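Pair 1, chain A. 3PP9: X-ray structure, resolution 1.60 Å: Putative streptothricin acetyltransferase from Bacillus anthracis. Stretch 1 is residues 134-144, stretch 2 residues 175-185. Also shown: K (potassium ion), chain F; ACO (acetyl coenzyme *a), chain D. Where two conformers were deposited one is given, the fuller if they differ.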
# COMPACT_ATOMS: atom_id res chain seq x y z
N MSE A 134 -4.61 15.59 -10.28
CA MSE A 134 -4.20 14.23 -10.03
C MSE A 134 -4.16 13.53 -11.38
O MSE A 134 -5.09 13.64 -12.17
CB MSE A 134 -5.19 13.58 -9.09
CG MSE A 134 -5.06 14.14 -7.68
SE MSE A 134 -6.45 13.51 -6.46
CE MSE A 134 -7.53 15.17 -6.42
N PRO A 135 -3.08 12.78 -11.64
CA PRO A 135 -2.93 12.15 -12.95
C PRO A 135 -3.67 10.84 -13.20
O PRO A 135 -3.57 10.30 -14.31
CB PRO A 135 -1.41 11.94 -13.03
CG PRO A 135 -1.01 11.67 -11.62
CD PRO A 135 -1.90 12.58 -10.79
N GLY A 136 -4.42 10.35 -12.22
CA GLY A 136 -5.17 9.12 -12.40
C GLY A 136 -5.89 8.75 -11.13
O GLY A 136 -5.90 9.52 -10.16
N ILE A 137 -6.50 7.57 -11.14
CA ILE A 137 -7.23 7.05 -10.00
C ILE A 137 -6.79 5.61 -9.80
O ILE A 137 -6.49 4.91 -10.76
CB ILE A 137 -8.74 7.00 -10.25
CG1 ILE A 137 -9.31 8.32 -10.70
CG2 ILE A 137 -9.44 6.49 -8.99
CD1 ILE A 137 -10.79 8.22 -11.01
N MSE A 138 -6.74 5.17 -8.56
CA MSE A 138 -6.34 3.79 -8.26
C MSE A 138 -7.11 3.27 -7.08
O MSE A 138 -7.77 4.03 -6.36
CB MSE A 138 -4.87 3.72 -7.93
CG MSE A 138 -4.53 4.56 -6.73
SE MSE A 138 -2.67 4.55 -6.22
CE MSE A 138 -2.42 2.91 -5.40
N LEU A 139 -7.00 1.96 -6.86
CA LEU A 139 -7.67 1.32 -5.74
C LEU A 139 -7.13 -0.08 -5.55
O LEU A 139 -6.33 -0.56 -6.34
CB LEU A 139 -9.19 1.31 -5.95
CG LEU A 139 -9.86 0.56 -7.12
CD1 LEU A 139 -9.55 1.15 -8.46
CD2 LEU A 139 -9.64 -0.96 -7.10
N GLU A 140 -7.51 -0.68 -4.42
CA GLU A 140 -7.14 -2.05 -4.10
C GLU A 140 -8.42 -2.81 -3.89
O GLU A 140 -9.39 -2.26 -3.36
CB GLU A 140 -6.31 -2.14 -2.81
CG GLU A 140 -5.93 -3.58 -2.38
CD GLU A 140 -7.06 -4.42 -1.73
OE1 GLU A 140 -8.17 -3.90 -1.48
OE2 GLU A 140 -6.80 -5.60 -1.44
N THR A 141 -8.43 -4.04 -4.36
CA THR A 141 -9.55 -4.93 -4.16
C THR A 141 -8.91 -6.31 -3.92
O THR A 141 -7.69 -6.43 -3.94
CB THR A 141 -10.63 -4.82 -5.31
OG1 THR A 141 -11.80 -5.60 -4.98
CG2 THR A 141 -10.06 -5.21 -6.66
N GLN A 142 -9.72 -7.31 -3.55
CA GLN A 142 -9.25 -8.67 -3.28
C GLN A 142 -9.59 -9.49 -4.53
O GLN A 142 -10.57 -9.19 -5.23
CB GLN A 142 -9.92 -9.32 -2.08
CG GLN A 142 -9.59 -8.67 -0.75
CD GLN A 142 -10.12 -9.45 0.45
OE1 GLN A 142 -10.24 -10.67 0.41
NE2 GLN A 142 -10.40 -8.73 1.53
N ASN A 143 -8.82 -10.55 -4.76
CA ASN A 143 -9.01 -11.40 -5.92
C ASN A 143 -10.32 -12.19 -5.86
O ASN A 143 -10.73 -12.73 -6.86
CB ASN A 143 -7.83 -12.35 -6.17
CG ASN A 143 -7.71 -13.42 -5.12
OD1 ASN A 143 -7.92 -13.16 -3.94
ND2 ASN A 143 -7.31 -14.62 -5.54
N ASN A 144 -10.97 -12.24 -4.70
CA ASN A 144 -12.25 -12.92 -4.62
C ASN A 144 -13.44 -12.01 -4.90
O ASN A 144 -14.57 -12.48 -4.79
CB ASN A 144 -12.43 -13.64 -3.26
CG ASN A 144 -12.50 -12.71 -2.09
OD1 ASN A 144 -12.29 -11.51 -2.21
ND2 ASN A 144 -12.82 -13.26 -0.91
N ASP A 175 -5.94 -17.65 1.54
CA ASP A 175 -5.01 -17.25 0.53
C ASP A 175 -5.53 -16.09 -0.32
O ASP A 175 -5.41 -16.12 -1.54
CB ASP A 175 -4.72 -18.49 -0.34
CG ASP A 175 -4.02 -19.61 0.45
OD1 ASP A 175 -3.08 -19.31 1.23
OD2 ASP A 175 -4.38 -20.79 0.26
N GLU A 176 -6.04 -15.06 0.36
CA GLU A 176 -6.58 -13.86 -0.26
C GLU A 176 -5.44 -13.08 -0.92
O GLU A 176 -4.37 -12.98 -0.33
CB GLU A 176 -7.21 -13.00 0.85
CG GLU A 176 -8.23 -13.76 1.67
CD GLU A 176 -8.78 -12.99 2.86
OE1 GLU A 176 -8.27 -11.90 3.16
OE2 GLU A 176 -9.74 -13.48 3.49
N VAL A 177 -5.67 -12.53 -2.12
CA VAL A 177 -4.63 -11.77 -2.82
C VAL A 177 -5.13 -10.35 -3.08
O VAL A 177 -6.26 -10.16 -3.53
CB VAL A 177 -4.30 -12.42 -4.19
CG1 VAL A 177 -3.18 -11.67 -4.92
CG2 VAL A 177 -3.92 -13.92 -4.02
N ALA A 178 -4.30 -9.36 -2.77
CA ALA A 178 -4.64 -7.96 -3.03
C ALA A 178 -4.30 -7.67 -4.48
O ALA A 178 -3.23 -8.08 -4.97
CB ALA A 178 -3.81 -7.04 -2.13
N ILE A 179 -5.19 -6.97 -5.17
CA ILE A 179 -5.00 -6.58 -6.56
C ILE A 179 -5.10 -5.06 -6.63
O ILE A 179 -6.06 -4.47 -6.12
CB ILE A 179 -6.01 -7.22 -7.52
CG1 ILE A 179 -5.98 -8.74 -7.39
CG2 ILE A 179 -5.72 -6.79 -8.95
CD1 ILE A 179 -6.96 -9.47 -8.31
N TYR A 180 -4.11 -4.43 -7.24
CA TYR A 180 -4.07 -2.96 -7.37
C TYR A 180 -4.41 -2.53 -8.81
O TYR A 180 -3.76 -2.96 -9.76
CB TYR A 180 -2.72 -2.46 -6.88
CG TYR A 180 -2.48 -2.95 -5.47
CD1 TYR A 180 -2.97 -2.26 -4.38
CD2 TYR A 180 -1.81 -4.14 -5.25
CE1 TYR A 180 -2.77 -2.74 -3.08
CE2 TYR A 180 -1.60 -4.61 -3.96
CZ TYR A 180 -2.09 -3.93 -2.90
OH TYR A 180 -1.86 -4.44 -1.64
N TRP A 181 -5.46 -1.71 -8.93
CA TRP A 181 -6.00 -1.27 -10.22
C TRP A 181 -5.74 0.19 -10.42
O TRP A 181 -5.86 0.97 -9.47
CB TRP A 181 -7.50 -1.53 -10.28
CG TRP A 181 -7.93 -2.97 -10.27
CD1 TRP A 181 -8.14 -3.75 -9.18
CD2 TRP A 181 -8.25 -3.77 -11.41
NE1 TRP A 181 -8.56 -5.00 -9.57
CE2 TRP A 181 -8.65 -5.04 -10.94
CE3 TRP A 181 -8.25 -3.54 -12.79
CZ2 TRP A 181 -9.01 -6.07 -11.80
CZ3 TRP A 181 -8.62 -4.55 -13.64
CH2 TRP A 181 -9.00 -5.81 -13.14
N TYR A 182 -5.44 0.56 -11.66
CA TYR A 182 -5.08 1.91 -12.05
C TYR A 182 -5.75 2.40 -13.30
O TYR A 182 -5.87 1.67 -14.27
CB TYR A 182 -3.56 1.94 -12.33
CG TYR A 182 -2.74 1.63 -11.10
CD1 TYR A 182 -2.26 2.63 -10.28
CD2 TYR A 182 -2.49 0.31 -10.72
CE1 TYR A 182 -1.56 2.34 -9.11
CE2 TYR A 182 -1.79 0.02 -9.56
CZ TYR A 182 -1.30 1.03 -8.78
OH TYR A 182 -0.64 0.71 -7.61
N LEU A 183 -6.15 3.67 -13.29
CA LEU A 183 -6.73 4.32 -14.47
C LEU A 183 -5.94 5.61 -14.61
O LEU A 183 -6.09 6.51 -13.80
CB LEU A 183 -8.20 4.66 -14.30
CG LEU A 183 -8.90 5.34 -15.49
CD1 LEU A 183 -8.91 4.44 -16.68
CD2 LEU A 183 -10.32 5.69 -15.11
N HIS A 184 -5.10 5.68 -15.64
CA HIS A 184 -4.28 6.87 -15.91
C HIS A 184 -4.97 7.77 -16.92
O HIS A 184 -5.53 7.30 -17.89
CB HIS A 184 -2.89 6.48 -16.44
CG HIS A 184 -2.01 7.65 -16.74
ND1 HIS A 184 -1.72 8.06 -18.02
CD2 HIS A 184 -1.39 8.53 -15.91
CE1 HIS A 184 -0.94 9.13 -17.98
NE2 HIS A 184 -0.73 9.44 -16.71
N PHE A 185 -4.92 9.08 -16.68
CA PHE A 185 -5.55 10.00 -17.61
C PHE A 185 -4.58 10.39 -18.71
O PHE A 185 -3.40 10.64 -18.44
CB PHE A 185 -6.05 11.24 -16.89
CG PHE A 185 -6.87 10.96 -15.66
CD1 PHE A 185 -7.86 10.00 -15.66
CD2 PHE A 185 -6.72 11.74 -14.53
CE1 PHE A 185 -8.63 9.78 -14.54
CE2 PHE A 185 -7.49 11.54 -13.43
CZ PHE A 185 -8.44 10.57 -13.43
K K F . -12.70 -6.30 -2.25
N1A ACO D . -19.98 -8.74 -13.17
C2A ACO D . -19.57 -8.33 -14.38
N3A ACO D . -19.64 -7.06 -14.79
C4A ACO D . -20.14 -6.11 -13.96
C5A ACO D . -20.61 -6.49 -12.63
C6A ACO D . -20.52 -7.90 -12.26
N6A ACO D . -20.94 -8.29 -11.04
N7A ACO D . -21.06 -5.39 -12.02
C8A ACO D . -20.90 -4.37 -12.89
N9A ACO D . -20.34 -4.80 -14.04
C1B ACO D . -20.06 -4.01 -15.25
C2B ACO D . -21.41 -3.68 -15.89
O2B ACO D . -21.94 -4.70 -16.75
C3B ACO D . -21.12 -2.40 -16.62
O3B ACO D . -20.59 -2.71 -17.90
P3B ACO D . -21.00 -1.90 -19.24
O7A ACO D . -20.54 -0.49 -18.98
O8A ACO D . -22.50 -2.08 -19.30
O9A ACO D . -20.22 -2.65 -20.29
C4B ACO D . -20.06 -1.73 -15.78
O4B ACO D . -19.43 -2.76 -14.99
C5B ACO D . -20.66 -0.65 -14.88
O5B ACO D . -21.48 -1.29 -13.90
P1A ACO D . -22.46 -0.44 -12.97
O1A ACO D . -23.88 -0.91 -13.18
O2A ACO D . -22.13 1.01 -13.18
O3A ACO D . -21.94 -0.93 -11.52
P2A ACO D . -22.76 -0.92 -10.15
O4A ACO D . -23.34 -2.30 -10.03
O5A ACO D . -23.68 0.27 -10.02
O6A ACO D . -21.61 -0.70 -9.04
CBP ACO D . -20.07 -1.80 -7.56
CCP ACO D . -20.44 -1.51 -9.01
CDP ACO D . -18.75 -2.55 -7.53
CEP ACO D . -19.93 -0.48 -6.80
CAP ACO D . -21.16 -2.64 -6.89
OAP ACO D . -21.15 -3.98 -7.45
C9P ACO D . -21.00 -2.79 -5.40
O9P ACO D . -21.34 -1.91 -4.64
N8P ACO D . -20.48 -3.92 -4.92
C7P ACO D . -20.33 -4.19 -3.49
C6P ACO D . -19.30 -3.33 -2.81
C5P ACO D . -17.98 -3.52 -3.50
O5P ACO D . -17.59 -4.62 -3.85
N4P ACO D . -17.26 -2.44 -3.70
C3P ACO D . -15.95 -2.44 -4.34
C2P ACO D . -14.94 -2.85 -3.27
S1P ACO D . -13.28 -2.38 -3.70
C ACO D . -13.26 -0.74 -3.32
O ACO D . -14.26 -0.19 -2.90
CH3 ACO D . -12.00 0.03 -3.53
O HOH W 1 -10.34 -5.41 -0.72
O HOH W 2 -6.86 -16.74 -3.57
O HOH W 3 -13.46 -9.34 -1.14

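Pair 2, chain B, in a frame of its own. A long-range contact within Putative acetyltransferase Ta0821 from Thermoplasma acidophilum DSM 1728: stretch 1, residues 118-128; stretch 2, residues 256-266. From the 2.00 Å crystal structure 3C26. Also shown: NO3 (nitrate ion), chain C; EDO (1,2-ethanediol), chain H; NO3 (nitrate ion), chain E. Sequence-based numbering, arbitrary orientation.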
# COMPACT_ATOMS: atom_id res chain seq x y z
N GLU B 118 31.60 -10.49 -6.95
CA GLU B 118 30.97 -11.78 -6.63
C GLU B 118 29.47 -11.64 -6.35
O GLU B 118 28.73 -12.62 -6.42
CB GLU B 118 31.64 -12.42 -5.44
CG GLU B 118 32.95 -13.14 -5.78
CD GLU B 118 32.75 -14.32 -6.75
OE1 GLU B 118 31.68 -14.99 -6.72
OE2 GLU B 118 33.68 -14.58 -7.56
N ARG B 119 29.05 -10.41 -6.05
CA ARG B 119 27.68 -10.08 -5.63
C ARG B 119 27.10 -8.78 -6.17
O ARG B 119 27.73 -7.72 -6.18
CB ARG B 119 27.58 -10.01 -4.08
CG ARG B 119 28.08 -11.26 -3.33
CD ARG B 119 28.30 -11.01 -1.81
NE ARG B 119 29.52 -10.20 -1.59
CZ ARG B 119 29.94 -9.69 -0.42
NH1 ARG B 119 29.26 -9.89 0.71
NH2 ARG B 119 31.06 -8.97 -0.38
N LEU B 120 25.83 -8.89 -6.53
CA LEU B 120 25.01 -7.77 -6.95
C LEU B 120 23.86 -7.69 -5.96
O LEU B 120 23.34 -8.71 -5.51
CB LEU B 120 24.40 -7.95 -8.34
CG LEU B 120 25.33 -8.33 -9.50
CD1 LEU B 120 24.50 -8.63 -10.78
CD2 LEU B 120 26.42 -7.26 -9.73
N ARG B 121 23.50 -6.46 -5.62
CA ARG B 121 22.35 -6.18 -4.76
C ARG B 121 21.47 -5.12 -5.38
O ARG B 121 21.93 -4.28 -6.17
CB ARG B 121 22.78 -5.76 -3.35
CG ARG B 121 23.61 -6.77 -2.66
CD ARG B 121 23.86 -6.45 -1.24
NE ARG B 121 24.74 -7.46 -0.66
CZ ARG B 121 25.93 -7.22 -0.11
NH1 ARG B 121 26.34 -6.00 0.06
NH2 ARG B 121 26.66 -8.21 0.37
N SER B 122 20.21 -5.15 -4.97
CA SER B 122 19.22 -4.18 -5.43
C SER B 122 18.06 -4.11 -4.45
O SER B 122 17.66 -5.11 -3.83
CB SER B 122 18.71 -4.55 -6.84
OG SER B 122 18.08 -3.46 -7.51
N ALA B 123 17.47 -2.91 -4.39
CA ALA B 123 16.35 -2.67 -3.55
C ALA B 123 15.07 -2.61 -4.39
O ALA B 123 14.98 -1.87 -5.39
CB ALA B 123 16.55 -1.38 -2.71
N VAL B 124 14.09 -3.40 -3.98
CA VAL B 124 12.79 -3.50 -4.66
C VAL B 124 11.60 -3.36 -3.69
O VAL B 124 11.57 -3.99 -2.66
CB VAL B 124 12.65 -4.84 -5.42
CG1 VAL B 124 11.43 -4.83 -6.28
CG2 VAL B 124 13.94 -5.15 -6.23
N TYR B 125 10.65 -2.47 -4.01
CA TYR B 125 9.46 -2.31 -3.17
C TYR B 125 8.67 -3.61 -3.13
O TYR B 125 8.56 -4.30 -4.12
CB TYR B 125 8.55 -1.22 -3.67
CG TYR B 125 8.98 0.20 -3.41
CD1 TYR B 125 9.05 0.70 -2.12
CD2 TYR B 125 9.21 1.08 -4.46
CE1 TYR B 125 9.40 1.98 -1.88
CE2 TYR B 125 9.51 2.40 -4.22
CZ TYR B 125 9.63 2.84 -2.94
OH TYR B 125 9.91 4.18 -2.70
N SER B 126 8.14 -3.92 -1.95
CA SER B 126 7.36 -5.16 -1.70
C SER B 126 6.11 -5.25 -2.60
O SER B 126 5.60 -6.33 -2.87
CB SER B 126 6.89 -5.20 -0.25
OG SER B 126 6.12 -4.03 0.08
N TRP B 127 5.61 -4.11 -3.06
CA TRP B 127 4.40 -4.08 -3.95
C TRP B 127 4.74 -4.14 -5.44
O TRP B 127 3.86 -4.23 -6.31
CB TRP B 127 3.57 -2.81 -3.70
CG TRP B 127 4.37 -1.51 -3.72
CD1 TRP B 127 4.74 -0.78 -2.62
CD2 TRP B 127 4.81 -0.77 -4.85
NE1 TRP B 127 5.43 0.32 -2.99
CE2 TRP B 127 5.47 0.38 -4.36
CE3 TRP B 127 4.74 -0.97 -6.24
CZ2 TRP B 127 6.07 1.33 -5.20
CZ3 TRP B 127 5.32 0.00 -7.09
CH2 TRP B 127 5.97 1.13 -6.57
N ASN B 128 6.03 -4.07 -5.76
CA ASN B 128 6.45 -3.98 -7.17
C ASN B 128 6.64 -5.36 -7.74
O ASN B 128 7.74 -5.82 -7.99
CB ASN B 128 7.68 -3.10 -7.35
CG ASN B 128 7.93 -2.78 -8.79
OD1 ASN B 128 7.22 -3.27 -9.66
ND2 ASN B 128 8.92 -1.90 -9.07
N ALA B 256 2.09 -1.15 5.40
CA ALA B 256 1.46 -1.71 4.23
C ALA B 256 2.52 -2.16 3.25
O ALA B 256 2.28 -3.03 2.42
CB ALA B 256 0.57 -0.69 3.57
N SER B 257 3.71 -1.63 3.39
CA SER B 257 4.73 -2.02 2.47
C SER B 257 6.13 -1.92 3.03
O SER B 257 6.36 -1.40 4.09
CB SER B 257 4.63 -1.19 1.19
OG SER B 257 5.12 0.13 1.40
N SER B 258 7.05 -2.47 2.25
CA SER B 258 8.45 -2.53 2.63
C SER B 258 9.42 -2.34 1.46
O SER B 258 9.07 -2.46 0.28
CB SER B 258 8.77 -3.84 3.37
OG SER B 258 8.89 -4.98 2.53
N LEU B 259 10.63 -1.97 1.84
CA LEU B 259 11.76 -1.93 0.91
C LEU B 259 12.58 -3.19 1.09
O LEU B 259 13.23 -3.41 2.11
CB LEU B 259 12.65 -0.70 1.11
CG LEU B 259 13.68 -0.52 -0.02
CD1 LEU B 259 12.95 -0.20 -1.33
CD2 LEU B 259 14.69 0.56 0.32
N THR B 260 12.57 -4.02 0.07
CA THR B 260 13.24 -5.30 0.12
C THR B 260 14.56 -5.25 -0.58
O THR B 260 14.74 -4.47 -1.52
CB THR B 260 12.34 -6.41 -0.54
OG1 THR B 260 12.28 -6.23 -1.96
CG2 THR B 260 10.91 -6.41 0.06
N VAL B 261 15.48 -6.07 -0.07
CA VAL B 261 16.84 -6.24 -0.61
C VAL B 261 17.06 -7.65 -1.19
O VAL B 261 16.90 -8.68 -0.53
CB VAL B 261 17.96 -5.91 0.46
CG1 VAL B 261 19.38 -5.95 -0.16
CG2 VAL B 261 17.67 -4.59 1.11
N TRP B 262 17.42 -7.63 -2.46
CA TRP B 262 17.76 -8.81 -3.26
C TRP B 262 19.25 -8.88 -3.61
O TRP B 262 19.91 -7.87 -3.83
CB TRP B 262 16.90 -8.81 -4.53
CG TRP B 262 15.44 -9.01 -4.22
CD1 TRP B 262 14.62 -8.11 -3.60
CD2 TRP B 262 14.64 -10.19 -4.45
NE1 TRP B 262 13.35 -8.63 -3.46
CE2 TRP B 262 13.34 -9.91 -3.95
CE3 TRP B 262 14.89 -11.43 -5.03
CZ2 TRP B 262 12.30 -10.82 -4.04
CZ3 TRP B 262 13.85 -12.36 -5.10
CH2 TRP B 262 12.57 -12.05 -4.61
N GLU B 263 19.75 -10.10 -3.61
CA GLU B 263 21.11 -10.39 -3.95
C GLU B 263 21.27 -11.54 -4.95
O GLU B 263 20.54 -12.57 -4.95
CB GLU B 263 21.95 -10.63 -2.66
CG GLU B 263 23.42 -10.91 -2.85
CD GLU B 263 24.11 -11.14 -1.50
OE1 GLU B 263 24.19 -10.18 -0.72
OE2 GLU B 263 24.52 -12.29 -1.20
N TYR B 264 22.19 -11.27 -5.86
CA TYR B 264 22.64 -12.14 -6.94
C TYR B 264 24.12 -12.51 -6.68
O TYR B 264 24.98 -11.66 -6.37
CB TYR B 264 22.54 -11.44 -8.27
CG TYR B 264 23.02 -12.25 -9.47
CD1 TYR B 264 24.39 -12.41 -9.73
CD2 TYR B 264 22.11 -12.91 -10.30
CE1 TYR B 264 24.82 -13.17 -10.82
CE2 TYR B 264 22.53 -13.66 -11.37
CZ TYR B 264 23.90 -13.78 -11.63
OH TYR B 264 24.30 -14.57 -12.69
N ARG B 265 24.40 -13.80 -6.80
CA ARG B 265 25.77 -14.33 -6.64
C ARG B 265 26.30 -14.95 -7.92
O ARG B 265 25.65 -15.80 -8.48
CB ARG B 265 25.78 -15.43 -5.60
CG ARG B 265 25.51 -14.96 -4.19
CD ARG B 265 26.78 -14.47 -3.54
NE ARG B 265 26.97 -14.98 -2.18
CZ ARG B 265 27.97 -15.78 -1.80
NH1 ARG B 265 28.92 -16.16 -2.64
NH2 ARG B 265 28.04 -16.16 -0.54
N TYR B 266 27.48 -14.55 -8.34
CA TYR B 266 28.12 -15.19 -9.49
C TYR B 266 28.64 -16.59 -9.16
O TYR B 266 28.85 -17.40 -10.08
CB TYR B 266 29.23 -14.35 -10.07
CG TYR B 266 28.72 -13.16 -10.80
CD1 TYR B 266 28.31 -13.25 -12.13
CD2 TYR B 266 28.59 -11.94 -10.17
CE1 TYR B 266 27.82 -12.18 -12.78
CE2 TYR B 266 28.14 -10.85 -10.85
CZ TYR B 266 27.76 -10.97 -12.14
OH TYR B 266 27.30 -9.87 -12.82
OXT TYR B 266 28.85 -16.95 -7.98
N NO3 C . 32.20 -9.20 -3.71
O1 NO3 C . 33.12 -9.21 -4.74
O2 NO3 C . 32.63 -8.97 -2.41
O3 NO3 C . 30.85 -9.44 -3.92
C1 EDO H . 1.45 -4.31 -0.17
O1 EDO H . 1.65 -2.89 -0.18
C2 EDO H . 2.64 -5.01 -0.79
O2 EDO H . 3.65 -4.84 0.18
N NO3 E . 15.67 -3.19 -9.60
O1 NO3 E . 16.66 -2.55 -10.34
O2 NO3 E . 15.55 -2.95 -8.23
O3 NO3 E . 14.77 -4.05 -10.25
O HOH W 4 5.92 1.86 -0.59

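Both pairs are two antiparallel strands joined edge to edge. In pair 1, strand 136-142 runs beside strand 178-184, with 150° between their N-to-C directions. In pair 2, strand 119-125 lies beside the strand that ends at B:Arg265, at 148°. The central backbones superpose with an RMSD of 0.4 Å. The buried surfaces are also similar, 964 and 995 Å².

The hydrogen-bonded pairs match. A:Ile137 with A:Leu183 corresponds to B:Leu120 with B:Tyr264, A:Leu139 with A:Trp181 to B:Ser122 with B:Trp262, and A:Thr141 with A:Ile179 to B:Val124 with B:Thr260. Each pair exchanges two backbone hydrogen bonds. These residues share one face of the sheet.

On that face, A:Trp181 and B:Trp262 coincide almost exactly, both with chi1 in m. Their surroundings differ. In pair 1, A:Leu139 CD2 packs 3.8 Å from A:Trp181 CD1, and A:Thr141 CG2 lies 3.3 Å from A:Trp181 NE1. That nitrogen is buried without a polar partner. In pair 2, the smaller B:Ser122 replaces the leucine and its side chain stays further from the other strand. The apolar contact comes from B:Val124 CG2, 4.0 Å from B:Trp262 CD1. B:Trp262 NE1 makes a weak hydrogen bond to B:Thr260 OG1 at 3.0 Å. The same threonine OG1 donates a very short bond to B:Val124 O, 2.5 Å. A:Ile179, at the matching position, has no hydroxyl; its CD1 instead packs 3.7 Å from A:Asn143 CB.

A:Ile137 and B:Leu120 place their side-chain centres 0.5 Å apart. B:Leu120 CD1 meets B:Tyr264 CD1 at 3.9 Å.

The other face changes in chemistry. A:Met138, a selenomethionine, packs its CB 3.7 Å from A:Tyr182 CD1. The matching B:Arg121 and B:Glu263 form a salt bridge, with NE of the arginine 2.8 Å from OE1 of the glutamate. Next, A:Glu140 CG approaches A:Tyr180 CE1 at 3.3 Å. In pair 2 these positions hold B:Ala123 and B:Val261, and B:Ala123 CB instead contacts B:Leu259 CG at 4.0 Å. A:Gln142 and A:Ala178 match B:Tyr125 and B:Leu259, where B:Leu259 CD1 sits over one face of the tyrosine ring.

Beyond the strand, A:Asn143 and B:Ser126 both point toward the other stretch and close the ladder alike. A:Asn143 OD1 accepts from A:Val177 N at 3.0 Å; B:Ser126 OG accepts from B:Ser258 N at 2.8 Å. Different side chains thus supply the same acceptor.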